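Long-range contacts in putative uncharacterized protein smu.1108c (Streptococcus mutans, PDB 3L7Y), which is uncharacterised but carries a magnesium ion in a haloacid dehalogenase-like fold and is probably a metal-dependent phosphatase: residues T42-T47 with V76-P81; F117-D122 with S207-G212; M248-G253 with S290-V295. One frame throughout, in Å; residues are numbered along the deposited sequence.

Interaction 1 of 3, residues T42-T47 with V76-P81; sequences TDMDGT and VASSNP. With MG (magnesium ion), chain B.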
ATOM      1  N   THR A  42       1.630  -5.473   8.300  1.00 14.61           N
ATOM      2  CA  THR A  42       1.876  -6.288   7.126  1.00 12.61           C
ATOM      3  C   THR A  42       1.360  -5.703   5.827  1.00 16.02           C
ATOM      4  O   THR A  42       0.241  -5.175   5.744  1.00 14.70           O
ATOM      5  CB  THR A  42       1.273  -7.681   7.273  1.00 11.08           C
ATOM      6  OG1 THR A  42       1.692  -8.493   6.173  1.00 15.04           O
ATOM      7  CG2 THR A  42      -0.245  -7.596   7.279  1.00 11.38           C
ATOM      8  N   ASP A  43       2.181  -5.829   4.796  1.00 17.12           N
ATOM      9  CA  ASP A  43       1.708  -5.617   3.443  1.00 15.86           C
ATOM     10  C   ASP A  43       0.639  -6.675   3.125  1.00 16.07           C
ATOM     11  O   ASP A  43       0.569  -7.706   3.806  1.00 10.78           O
ATOM     12  CB  ASP A  43       2.876  -5.733   2.484  1.00 16.86           C
ATOM     13  CG  ASP A  43       2.462  -5.549   1.061  1.00 22.11           C
ATOM     14  OD1 ASP A  43       1.520  -4.760   0.821  1.00 17.15           O
ATOM     15  OD2 ASP A  43       3.063  -6.207   0.195  1.00 22.43           O
ATOM     16  N   MET A  44      -0.188  -6.427   2.104  1.00 15.76           N
ATOM     17  CA  MET A  44      -1.263  -7.356   1.736  1.00 14.87           C
ATOM     18  C   MET A  44      -0.950  -8.238   0.522  1.00 15.10           C
ATOM     19  O   MET A  44      -0.578  -9.408   0.667  1.00 11.85           O
ATOM     20  CB  MET A  44      -2.578  -6.594   1.523  1.00 21.89           C
ATOM     21  CG  MET A  44      -3.199  -6.116   2.815  1.00 14.80           C
ATOM     22  SD  MET A  44      -3.745  -7.509   3.814  1.00 15.97           S
ATOM     23  CE  MET A  44      -5.188  -8.027   2.878  1.00 25.34           C
ATOM     24  N   ASP A  45      -1.108  -7.669  -0.673  1.00 10.70           N
ATOM     25  CA  ASP A  45      -0.800  -8.366  -1.917  1.00 13.24           C
ATOM     26  C   ASP A  45       0.651  -8.849  -1.936  1.00 18.80           C
ATOM     27  O   ASP A  45       1.554  -8.044  -1.794  1.00 10.19           O
ATOM     28  CB  ASP A  45      -1.028  -7.434  -3.113  1.00 13.96           C
ATOM     29  CG  ASP A  45      -2.474  -6.941  -3.206  1.00 23.18           C
ATOM     30  OD1 ASP A  45      -3.407  -7.766  -3.100  1.00 18.15           O
ATOM     31  OD2 ASP A  45      -2.677  -5.723  -3.371  1.00 33.60           O
ATOM     32  N   GLY A  46       0.862 -10.152  -2.117  1.00 14.78           N
ATOM     33  CA  GLY A  46       2.202 -10.715  -2.231  1.00 13.48           C
ATOM     34  C   GLY A  46       2.855 -11.028  -0.896  1.00 18.08           C
ATOM     35  O   GLY A  46       3.969 -11.542  -0.851  1.00 18.70           O
ATOM     36  N   THR A  47       2.149 -10.716   0.189  1.00 17.04           N
ATOM     37  CA  THR A  47       2.678 -10.831   1.537  1.00 10.94           C
ATOM     38  C   THR A  47       1.667 -11.548   2.442  1.00 17.65           C
ATOM     39  O   THR A  47       1.727 -12.770   2.572  1.00 15.83           O
ATOM     40  CB  THR A  47       3.051  -9.447   2.116  1.00 15.39           C
ATOM     41  OG1 THR A  47       3.986  -8.798   1.242  1.00 16.99           O
ATOM     42  CG2 THR A  47       3.691  -9.598   3.503  1.00 14.87           C
ATOM     43  N   VAL A  76      -2.696  -3.273   8.938  1.00 11.35           N
ATOM     44  CA  VAL A  76      -2.683  -3.610   7.530  1.00 11.15           C
ATOM     45  C   VAL A  76      -2.106  -2.410   6.758  1.00 14.97           C
ATOM     46  O   VAL A  76      -2.652  -1.319   6.831  1.00 16.38           O
ATOM     47  CB  VAL A  76      -4.120  -3.931   7.062  1.00 15.32           C
ATOM     48  CG1 VAL A  76      -4.178  -4.153   5.568  1.00 11.30           C
ATOM     49  CG2 VAL A  76      -4.656  -5.142   7.816  1.00 17.29           C
ATOM     50  N   ALA A  77      -0.985  -2.603   6.058  1.00 10.35           N
ATOM     51  CA  ALA A  77      -0.291  -1.496   5.387  1.00  9.91           C
ATOM     52  C   ALA A  77      -0.137  -1.750   3.889  1.00 20.24           C
ATOM     53  O   ALA A  77       0.699  -2.548   3.472  1.00 21.94           O
ATOM     54  CB  ALA A  77       1.077  -1.243   6.034  1.00 14.79           C
ATOM     55  N   SER A  78      -0.938  -1.060   3.078  1.00 16.91           N
ATOM     56  CA  SER A  78      -1.041  -1.406   1.666  1.00  9.53           C
ATOM     57  C   SER A  78      -1.166  -0.165   0.769  1.00 14.95           C
ATOM     58  O   SER A  78      -1.597   0.899   1.212  1.00 14.69           O
ATOM     59  CB  SER A  78      -2.240  -2.351   1.464  1.00 20.44           C
ATOM     60  OG  SER A  78      -2.480  -2.647   0.093  1.00 14.32           O
ATOM     61  N   SER A  79      -0.799  -0.303  -0.497  1.00 15.66           N
ATOM     62  CA  SER A  79      -1.075   0.756  -1.452  1.00 17.56           C
ATOM     63  C   SER A  79      -2.575   0.862  -1.771  1.00 17.15           C
ATOM     64  O   SER A  79      -3.047   1.926  -2.168  1.00 12.78           O
ATOM     65  CB  SER A  79      -0.291   0.539  -2.737  1.00 20.80           C
ATOM     66  OG  SER A  79      -0.828  -0.537  -3.474  1.00 23.67           O
ATOM     67  N   ASN A  80      -3.322  -0.229  -1.589  1.00 12.81           N
ATOM     68  CA  ASN A  80      -4.751  -0.234  -1.946  1.00 12.43           C
ATOM     69  C   ASN A  80      -5.570   0.714  -1.084  1.00 12.33           C
ATOM     70  O   ASN A  80      -5.142   1.092   0.020  1.00 15.25           O
ATOM     71  CB  ASN A  80      -5.343  -1.650  -1.841  1.00 18.90           C
ATOM     72  CG  ASN A  80      -4.568  -2.668  -2.662  1.00 28.27           C
ATOM     73  OD1 ASN A  80      -3.922  -2.327  -3.653  1.00 38.86           O
ATOM     74  ND2 ASN A  80      -4.623  -3.916  -2.247  1.00 27.21           N
ATOM     75  N   PRO A  81      -6.755   1.105  -1.577  1.00 16.94           N
ATOM     76  CA  PRO A  81      -7.588   2.016  -0.795  1.00 14.13           C
ATOM     77  C   PRO A  81      -8.156   1.302   0.411  1.00 11.54           C
ATOM     78  O   PRO A  81      -8.341   0.080   0.390  1.00 12.56           O
ATOM     79  CB  PRO A  81      -8.714   2.397  -1.778  1.00 17.12           C
ATOM     80  CG  PRO A  81      -8.132   2.122  -3.148  1.00 14.72           C
ATOM     81  CD  PRO A  81      -7.316   0.866  -2.917  1.00 13.33           C
TER
HETATM   82 MG    MG B 271       3.024  -6.283  -2.245  1.00  9.48          MG
HETATM   83  O   HOH W   1       0.966  -2.726  -1.248  1.00 12.39           O
HETATM   84  O   HOH W   2       0.910  -4.837  -2.453  1.00 43.01           O
HETATM   85  O   HOH W   3       3.423  -4.983  -4.333  1.00 38.92           O
HETATM   86  O   HOH W   4       4.100  -4.162  -1.612  1.00 16.37           O
HETATM   87  O   HOH W   5       3.520  -7.580  -4.297  1.00 25.16           O

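Interaction 2 of 3, residues F117-D122 with S207-G212; sequences FQQRED and SQRLVG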
ATOM      1  N   PHE A 117      -4.877  14.568   1.193  1.00 16.90           N
ATOM      2  CA  PHE A 117      -5.249  14.586  -0.218  1.00 17.59           C
ATOM      3  C   PHE A 117      -4.231  15.345  -1.035  1.00 13.11           C
ATOM      4  O   PHE A 117      -3.529  16.225  -0.526  1.00 22.19           O
ATOM      5  CB  PHE A 117      -6.650  15.175  -0.396  1.00 16.69           C
ATOM      6  CG  PHE A 117      -7.729  14.355   0.246  1.00 12.23           C
ATOM      7  CD1 PHE A 117      -8.413  14.825   1.356  1.00 21.81           C
ATOM      8  CD2 PHE A 117      -8.050  13.104  -0.251  1.00 16.78           C
ATOM      9  CE1 PHE A 117      -9.414  14.063   1.944  1.00 20.60           C
ATOM     10  CE2 PHE A 117      -9.044  12.334   0.333  1.00 20.09           C
ATOM     11  CZ  PHE A 117      -9.725  12.816   1.435  1.00 19.35           C
ATOM     12  N   GLN A 118      -4.115  14.983  -2.303  1.00 10.11           N
ATOM     13  CA  GLN A 118      -3.179  15.678  -3.171  1.00 13.04           C
ATOM     14  C   GLN A 118      -3.842  16.962  -3.659  1.00 11.76           C
ATOM     15  O   GLN A 118      -5.065  17.053  -3.687  1.00 19.65           O
ATOM     16  CB  GLN A 118      -2.719  14.761  -4.318  1.00 10.14           C
ATOM     17  CG  GLN A 118      -1.803  13.632  -3.799  1.00 13.66           C
ATOM     18  CD  GLN A 118      -1.496  12.545  -4.812  1.00 16.62           C
ATOM     19  OE1 GLN A 118      -0.469  11.860  -4.710  1.00 18.87           O
ATOM     20  NE2 GLN A 118      -2.372  12.366  -5.773  1.00 10.47           N
ATOM     21  N   GLN A 119      -3.039  17.958  -4.013  1.00 13.44           N
ATOM     22  CA  GLN A 119      -3.566  19.234  -4.495  1.00 14.12           C
ATOM     23  C   GLN A 119      -4.036  19.136  -5.942  1.00 12.32           C
ATOM     24  O   GLN A 119      -3.289  18.683  -6.800  1.00 16.37           O
ATOM     25  CB  GLN A 119      -2.488  20.305  -4.370  1.00 19.99           C
ATOM     26  CG  GLN A 119      -2.031  20.541  -2.946  1.00 29.55           C
ATOM     27  CD  GLN A 119      -3.099  21.214  -2.111  1.00 46.68           C
ATOM     28  OE1 GLN A 119      -3.882  22.021  -2.620  1.00 52.72           O
ATOM     29  NE2 GLN A 119      -3.140  20.891  -0.821  1.00 51.85           N
ATOM     30  N   ARG A 120      -5.268  19.566  -6.222  1.00 11.07           N
ATOM     31  CA  ARG A 120      -5.812  19.474  -7.579  1.00 14.27           C
ATOM     32  C   ARG A 120      -4.831  20.002  -8.628  1.00  6.87           C
ATOM     33  O   ARG A 120      -4.683  19.415  -9.693  1.00 15.23           O
ATOM     34  CB  ARG A 120      -7.154  20.227  -7.712  1.00 14.44           C
ATOM     35  CG  ARG A 120      -8.250  19.746  -6.747  1.00 19.39           C
ATOM     36  CD  ARG A 120      -9.649  20.267  -7.139  1.00 25.36           C
ATOM     37  NE  ARG A 120     -10.518  19.190  -7.601  1.00 25.31           N
ATOM     38  CZ  ARG A 120     -11.016  19.094  -8.824  1.00 32.89           C
ATOM     39  NH1 ARG A 120     -10.743  20.015  -9.726  1.00 33.11           N
ATOM     40  NH2 ARG A 120     -11.793  18.075  -9.144  1.00 41.93           N
ATOM     41  N   GLU A 121      -4.171  21.112  -8.320  1.00  6.80           N
ATOM     42  CA  GLU A 121      -3.246  21.743  -9.272  1.00 11.83           C
ATOM     43  C   GLU A 121      -2.072  20.811  -9.573  1.00  9.85           C
ATOM     44  O   GLU A 121      -1.590  20.753 -10.697  1.00  8.36           O
ATOM     45  CB  GLU A 121      -2.721  23.067  -8.712  1.00 15.15           C
ATOM     46  CG  GLU A 121      -2.145  22.967  -7.291  0.50 25.69           C
ATOM     47  CD  GLU A 121      -3.166  23.231  -6.166  0.50 34.26           C
ATOM     48  OE1 GLU A 121      -4.353  22.842  -6.293  1.00 31.60           O
ATOM     49  OE2 GLU A 121      -2.765  23.821  -5.134  1.00 36.58           O
ATOM     50  N   ASP A 122      -1.611  20.084  -8.561  1.00 10.67           N
ATOM     51  CA  ASP A 122      -0.474  19.170  -8.736  1.00  9.18           C
ATOM     52  C   ASP A 122      -0.871  17.957  -9.560  1.00  8.86           C
ATOM     53  O   ASP A 122      -0.162  17.539 -10.483  1.00 12.63           O
ATOM     54  CB  ASP A 122       0.064  18.737  -7.373  1.00 11.77           C
ATOM     55  CG  ASP A 122       0.772  19.869  -6.655  1.00 11.53           C
ATOM     56  OD1 ASP A 122       1.294  20.749  -7.357  1.00 10.30           O
ATOM     57  OD2 ASP A 122       0.806  19.887  -5.411  1.00 10.39           O
ATOM     58  N   SER A 207       7.904  18.062  -8.102  1.00 12.32           N
ATOM     59  CA  SER A 207       8.820  17.222  -7.331  1.00 12.59           C
ATOM     60  C   SER A 207       8.666  17.246  -5.814  1.00 14.47           C
ATOM     61  O   SER A 207       8.810  16.216  -5.163  1.00 15.58           O
ATOM     62  CB  SER A 207      10.264  17.553  -7.689  1.00 22.40           C
ATOM     63  OG  SER A 207      11.138  16.630  -7.072  1.00 26.15           O
ATOM     64  N   GLN A 208       8.395  18.408  -5.233  1.00 11.13           N
ATOM     65  CA  GLN A 208       8.366  18.484  -3.785  1.00 17.12           C
ATOM     66  C   GLN A 208       7.076  17.900  -3.211  1.00 18.82           C
ATOM     67  O   GLN A 208       6.983  17.633  -2.011  1.00 22.36           O
ATOM     68  CB  GLN A 208       8.541  19.919  -3.315  1.00 19.67           C
ATOM     69  CG  GLN A 208       7.244  20.627  -3.053  0.50 35.90           C
ATOM     70  CD  GLN A 208       7.454  21.851  -2.203  1.00 56.15           C
ATOM     71  OE1 GLN A 208       6.502  22.445  -1.690  1.00 64.43           O
ATOM     72  NE2 GLN A 208       8.716  22.237  -2.038  1.00 52.93           N
ATOM     73  N   ARG A 209       6.091  17.704  -4.080  1.00 11.00           N
ATOM     74  CA  ARG A 209       4.760  17.267  -3.675  1.00 11.31           C
ATOM     75  C   ARG A 209       4.466  15.823  -4.081  1.00 12.79           C
ATOM     76  O   ARG A 209       3.809  15.102  -3.343  1.00 18.11           O
ATOM     77  CB  ARG A 209       3.698  18.172  -4.303  1.00 25.06           C
ATOM     78  CG  ARG A 209       3.900  19.654  -4.042  1.00 36.63           C
ATOM     79  CD  ARG A 209       3.195  20.085  -2.773  1.00 41.51           C
ATOM     80  NE  ARG A 209       3.402  21.505  -2.511  1.00 51.78           N
ATOM     81  CZ  ARG A 209       2.760  22.480  -3.148  1.00 61.07           C
ATOM     82  NH1 ARG A 209       1.869  22.186  -4.087  1.00 65.25           N
ATOM     83  NH2 ARG A 209       3.007  23.749  -2.849  1.00 58.96           N
ATOM     84  N   LEU A 210       4.919  15.414  -5.267  1.00 13.51           N
ATOM     85  CA  LEU A 210       4.540  14.110  -5.820  1.00 14.39           C
ATOM     86  C   LEU A 210       5.732  13.236  -6.162  1.00 19.15           C
ATOM     87  O   LEU A 210       6.703  13.696  -6.759  1.00 15.14           O
ATOM     88  CB  LEU A 210       3.668  14.279  -7.074  1.00 15.73           C
ATOM     89  CG  LEU A 210       2.381  15.115  -6.959  1.00 10.07           C
ATOM     90  CD1 LEU A 210       1.712  15.252  -8.329  1.00  6.23           C
ATOM     91  CD2 LEU A 210       1.422  14.515  -5.923  1.00  6.89           C
ATOM     92  N   VAL A 211       5.639  11.961  -5.803  1.00 11.40           N
ATOM     93  CA  VAL A 211       6.709  11.032  -6.082  1.00  7.91           C
ATOM     94  C   VAL A 211       6.147   9.647  -6.383  1.00 10.78           C
ATOM     95  O   VAL A 211       5.121   9.247  -5.832  1.00 18.50           O
ATOM     96  CB  VAL A 211       7.718  10.978  -4.893  1.00 10.76           C
ATOM     97  CG1 VAL A 211       7.182  10.085  -3.776  1.00 17.17           C
ATOM     98  CG2 VAL A 211       9.096  10.507  -5.361  1.00  9.42           C
ATOM     99  N   GLY A 212       6.810   8.927  -7.280  1.00 13.51           N
ATOM    100  CA  GLY A 212       6.398   7.579  -7.626  1.00 11.28           C
ATOM    101  C   GLY A 212       7.048   6.550  -6.717  1.00 15.69           C
ATOM    102  O   GLY A 212       8.175   6.736  -6.230  1.00 15.87           O
TER

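Interaction 3 of 3, residues M248-G253 with S290-V295; sequences MAFGDG and SGVLDV. With MG (magnesium ion), chain B.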
ATOM      1  N   MET A 248       7.279  -5.059  14.331  1.00 14.98           N
ATOM      2  CA  MET A 248       7.496  -6.171  13.422  1.00 14.99           C
ATOM      3  C   MET A 248       6.705  -5.866  12.151  1.00 12.53           C
ATOM      4  O   MET A 248       5.551  -5.452  12.235  1.00 10.73           O
ATOM      5  CB  MET A 248       7.014  -7.480  14.055  1.00 12.39           C
ATOM      6  CG  MET A 248       6.953  -8.668  13.097  1.00 11.24           C
ATOM      7  SD  MET A 248       6.155 -10.118  13.851  1.00 16.47           S
ATOM      8  CE  MET A 248       7.502 -10.696  14.883  1.00 19.97           C
ATOM      9  N   ALA A 249       7.322  -6.063  10.987  1.00 12.53           N
ATOM     10  CA  ALA A 249       6.715  -5.680   9.714  1.00 18.31           C
ATOM     11  C   ALA A 249       7.081  -6.636   8.585  1.00 17.10           C
ATOM     12  O   ALA A 249       8.214  -7.120   8.525  1.00 11.53           O
ATOM     13  CB  ALA A 249       7.126  -4.264   9.349  1.00 24.93           C
ATOM     14  N   PHE A 250       6.120  -6.895   7.696  1.00 10.12           N
ATOM     15  CA  PHE A 250       6.286  -7.806   6.560  1.00 13.18           C
ATOM     16  C   PHE A 250       6.042  -7.100   5.228  1.00 14.95           C
ATOM     17  O   PHE A 250       5.116  -6.328   5.121  1.00 13.30           O
ATOM     18  CB  PHE A 250       5.278  -8.959   6.658  1.00 13.96           C
ATOM     19  CG  PHE A 250       5.390  -9.764   7.926  1.00 10.87           C
ATOM     20  CD1 PHE A 250       4.735  -9.355   9.073  1.00 11.06           C
ATOM     21  CD2 PHE A 250       6.147 -10.928   7.954  1.00 11.02           C
ATOM     22  CE1 PHE A 250       4.822 -10.079  10.242  1.00 11.53           C
ATOM     23  CE2 PHE A 250       6.248 -11.678   9.122  1.00 11.34           C
ATOM     24  CZ  PHE A 250       5.591 -11.250  10.271  1.00 13.89           C
ATOM     25  N   GLY A 251       6.847  -7.390   4.209  1.00  9.68           N
ATOM     26  CA  GLY A 251       6.649  -6.794   2.897  1.00  9.45           C
ATOM     27  C   GLY A 251       7.264  -7.648   1.804  1.00 21.43           C
ATOM     28  O   GLY A 251       8.038  -8.577   2.089  1.00 16.20           O
ATOM     29  N   ASP A 252       6.910  -7.349   0.554  1.00  9.33           N
ATOM     30  CA  ASP A 252       7.485  -8.039  -0.591  1.00 12.55           C
ATOM     31  C   ASP A 252       7.775  -7.077  -1.737  1.00 17.46           C
ATOM     32  O   ASP A 252       8.203  -7.514  -2.800  1.00 18.95           O
ATOM     33  CB  ASP A 252       6.573  -9.163  -1.097  1.00 11.73           C
ATOM     34  CG  ASP A 252       5.453  -8.650  -2.000  1.00 23.02           C
ATOM     35  OD1 ASP A 252       5.076  -9.352  -2.962  1.00 21.79           O
ATOM     36  OD2 ASP A 252       4.945  -7.543  -1.743  1.00 16.22           O
ATOM     37  N   GLY A 253       7.568  -5.778  -1.521  1.00 14.59           N
ATOM     38  CA  GLY A 253       7.635  -4.822  -2.621  1.00 14.87           C
ATOM     39  C   GLY A 253       8.413  -3.532  -2.397  1.00 15.80           C
ATOM     40  O   GLY A 253       8.714  -3.163  -1.269  1.00 12.81           O
ATOM     41  N   SER A 290       1.838 -19.163   3.930  1.00 22.28           N
ATOM     42  CA  SER A 290       1.416 -18.468   5.142  1.00 25.33           C
ATOM     43  C   SER A 290       2.608 -17.900   5.911  1.00 17.29           C
ATOM     44  O   SER A 290       2.686 -18.014   7.139  1.00 18.00           O
ATOM     45  CB  SER A 290       0.610 -19.408   6.040  1.00 26.21           C
ATOM     46  OG  SER A 290      -0.705 -19.563   5.536  1.00 27.48           O
ATOM     47  N   GLY A 291       3.528 -17.274   5.179  1.00 12.96           N
ATOM     48  CA  GLY A 291       4.771 -16.804   5.763  1.00 18.69           C
ATOM     49  C   GLY A 291       4.576 -15.833   6.910  1.00 20.70           C
ATOM     50  O   GLY A 291       5.343 -15.832   7.876  1.00 17.97           O
ATOM     51  N   VAL A 292       3.557 -14.991   6.802  1.00 13.55           N
ATOM     52  CA  VAL A 292       3.281 -14.002   7.837  1.00 12.39           C
ATOM     53  C   VAL A 292       2.738 -14.633   9.121  1.00 16.91           C
ATOM     54  O   VAL A 292       3.213 -14.330  10.209  1.00 19.69           O
ATOM     55  CB  VAL A 292       2.273 -12.927   7.343  1.00 12.17           C
ATOM     56  CG1 VAL A 292       1.788 -12.098   8.503  1.00 12.21           C
ATOM     57  CG2 VAL A 292       2.908 -12.030   6.277  1.00 11.67           C
ATOM     58  N   LEU A 293       1.721 -15.482   8.999  1.00 14.96           N
ATOM     59  CA  LEU A 293       1.092 -16.069  10.182  1.00 20.55           C
ATOM     60  C   LEU A 293       2.078 -17.014  10.851  1.00 15.88           C
ATOM     61  O   LEU A 293       2.088 -17.175  12.072  1.00 20.21           O
ATOM     62  CB  LEU A 293      -0.193 -16.810   9.817  1.00 16.31           C
ATOM     63  CG  LEU A 293      -1.266 -15.948   9.135  1.00 14.11           C
ATOM     64  CD1 LEU A 293      -2.502 -16.775   8.891  1.00 14.66           C
ATOM     65  CD2 LEU A 293      -1.620 -14.709   9.963  1.00 14.49           C
ATOM     66  N   ASP A 294       2.919 -17.631  10.034  1.00 13.73           N
ATOM     67  CA  ASP A 294       3.914 -18.574  10.545  1.00 18.25           C
ATOM     68  C   ASP A 294       4.848 -17.862  11.513  1.00 13.59           C
ATOM     69  O   ASP A 294       5.104 -18.345  12.621  1.00 20.18           O
ATOM     70  CB  ASP A 294       4.695 -19.196   9.393  1.00 16.99           C
ATOM     71  CG  ASP A 294       5.891 -19.993   9.864  1.00 33.48           C
ATOM     72  OD1 ASP A 294       7.001 -19.744   9.341  1.00 38.30           O
ATOM     73  OD2 ASP A 294       5.727 -20.855  10.761  1.00 30.50           O
ATOM     74  N   VAL A 295       5.360 -16.714  11.092  1.00 17.24           N
ATOM     75  CA  VAL A 295       6.259 -15.921  11.920  1.00 15.03           C
ATOM     76  C   VAL A 295       5.536 -15.436  13.165  1.00 16.83           C
ATOM     77  O   VAL A 295       6.095 -15.460  14.250  1.00 18.34           O
ATOM     78  CB  VAL A 295       6.828 -14.716  11.141  1.00 22.03           C
ATOM     79  CG1 VAL A 295       7.538 -13.740  12.081  1.00 14.12           C
ATOM     80  CG2 VAL A 295       7.766 -15.200  10.046  1.00 19.64           C
TER
HETATM   81 MG    MG B 271       3.024  -6.283  -2.245  1.00  9.48          MG
HETATM   82  O   HOH W   5       3.520  -7.580  -4.297  1.00 25.16           O
HETATM   83  O   HOH W   3       3.423  -4.983  -4.333  1.00 38.92           O
HETATM   84  O   HOH W   4       4.100  -4.162  -1.612  1.00 16.37           O
HETATM   85  O   HOH W   2       0.910  -4.837  -2.453  1.00 43.01           O

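Interaction 1 of 3, residues T42-T47 with V76-P81
Thr42 and Val76 pair as parallel neighbours where strands 39-42 and 73-77 end side by side in the Rossmann-like core of a haloacid dehalogenase (HAD) hydrolase, and the sequence Asp-Met-Asp-Gly-Thr that follows from Asp43 is the first signature motif of that family. Across the segments Ala77 N donates to Thr42 O at 2.9 Å along a nearly straight path (174°), although the donor stands above the carbonyl plane. One residue on, the CA-H of Asp43 points at Ala77 O, a CA-H...O contact.

Past the strand ends three side chains diverge. Asp43 directs its CB away from the other segment, but CG lies anti to the backbone N (chi1 179°), which carries the carboxylate out to the metal; there OD2 binds magnesium at 2.4 Å, while OD1 accepts from a water that in turn accepts from Ser79 N, and also forms a salt bridge with Lys229. Thr47 OG1 donates to OD2 from the anti side, out of the carboxylate plane, which restrains the rotation of the group. Met44 faces the opposing segment; its chain bends at chi2 and chi3, bringing CG to 3.5 Å from Val76 CG1, with SD also near that methyl. Leu85 of helix 82-86 packs on both residues.

Asp45 and Asn80 approach from opposite directions, their carboxylate and amide planes 55° apart. Asp45 contributes twice: its backbone O binds magnesium at 2.3 Å, and its side chain reaches across the segments. Asn80 ND2 donates to the syn side of Asp45 OD2 at 2.9 Å, close to its own amide plane but tilted out of the carboxylate plane.

Interaction 2 of 3, residues F117-D122 with S207-G212
Arg209 wraps round the Asp122 carboxylate oxygen OD2 at the entrance to strand 210-214, an outermost strand of the six-stranded mixed sheet; this second sheet lies apart from the magnesium-bearing core and fits the cap domain of HAD hydrolases. The two side chains cross at about a right angle. Followed outward, Arg209 keeps returning to a single oxygen: CB lies 3.5 Å from Asp122 OD2 and CG 3.4 Å from it. The bend at chi2 (-90°) curls the chain round OD2, so CD remains within 3.6 Å of it. NE turns instead to its own neighbour, making a weak hydrogen bond to Gln208 OE1. At the tip, Gln119 CG lies obliquely beside the guanidinium.

Beneath this polar layer, Leu210 divides its methyls. CD1 packs against the start of helix 120-133, 4.0 Å from Asp122 CB, whereas CD2 faces the end of the Gln118 side chain. Ile126 of the same helix and Ile222 of the adjoining strand also touch Leu210. The salt bridge that completes the contact is somewhat bent (151°), but Arg209 NH1 meets the syn lone pair of Asp122 OD2 at 2.9 Å, and OD2 lies in the guanidinium plane.

Interaction 3 of 3, residues M248-G253 with S290-V295
Phe250 projects from strand 248-251 as the bump of this contact, and Val292 with Val295, one helical turn apart, form the hollow that receives it. The strand and helix 291-295 run nearly antiparallel (161°), with their axes 10.0 Å apart at closest approach. Two walls shape the hollow. Val292 roofs one ring face: its CG1 sits 4.1 Å from the centroid, only 12° off the ring normal, a CH-pi contact. Its other methyl, CG2, rests near the base of the ring, 3.7 Å from Phe250 CG. With CG1 anti to the backbone N (chi1 168°), both branches can follow the aromatic plate.

Val295 makes the end wall. Phe250 and Val295 approach from opposite directions, and Val295 meets the ring edge, with CB in the ring plane and CG1 3.6 Å from Phe250 CZ. The same CG1 receives Met248 CE at 4.1 Å, where the bend at chi3 turns that methyl toward Val295. Tyr267 of strand 265-268 also packs against Phe250, while Thr47 touches both Phe250 and Val292.

No hydrogen bond crosses this interface; the apolar fit joins helix to strand. The strand ends at Gly251, and Asp252 in the loop just after it binds magnesium through OD2 at 2.4 Å. A helix packed on a central strand that delivers a metal-binding aspartate just past its C-terminal end is characteristic of the Rossmann-like HAD core.

Interactions 1 and 3 meet directly, with centres 11 Å apart, whereas interaction 2 belongs to the other sheet, its centre about 22 Å from that of interaction 1 and 31 Å from that of interaction 3. Strand 39-42 lies between strands 73-77 and 247-251, and Asp43 N lies 3.0 Å from Phe250 O, a probable hydrogen bond joining the two contacts. Both deliver ligands to one magnesium ion: Asp43 OD2 and Asp252 OD2 are 3.0 Å apart, their negative charges presumably balanced by the shared metal. Asp45 O and four waters complete the site. Interaction 2 touches neither contact and lies away from the metal.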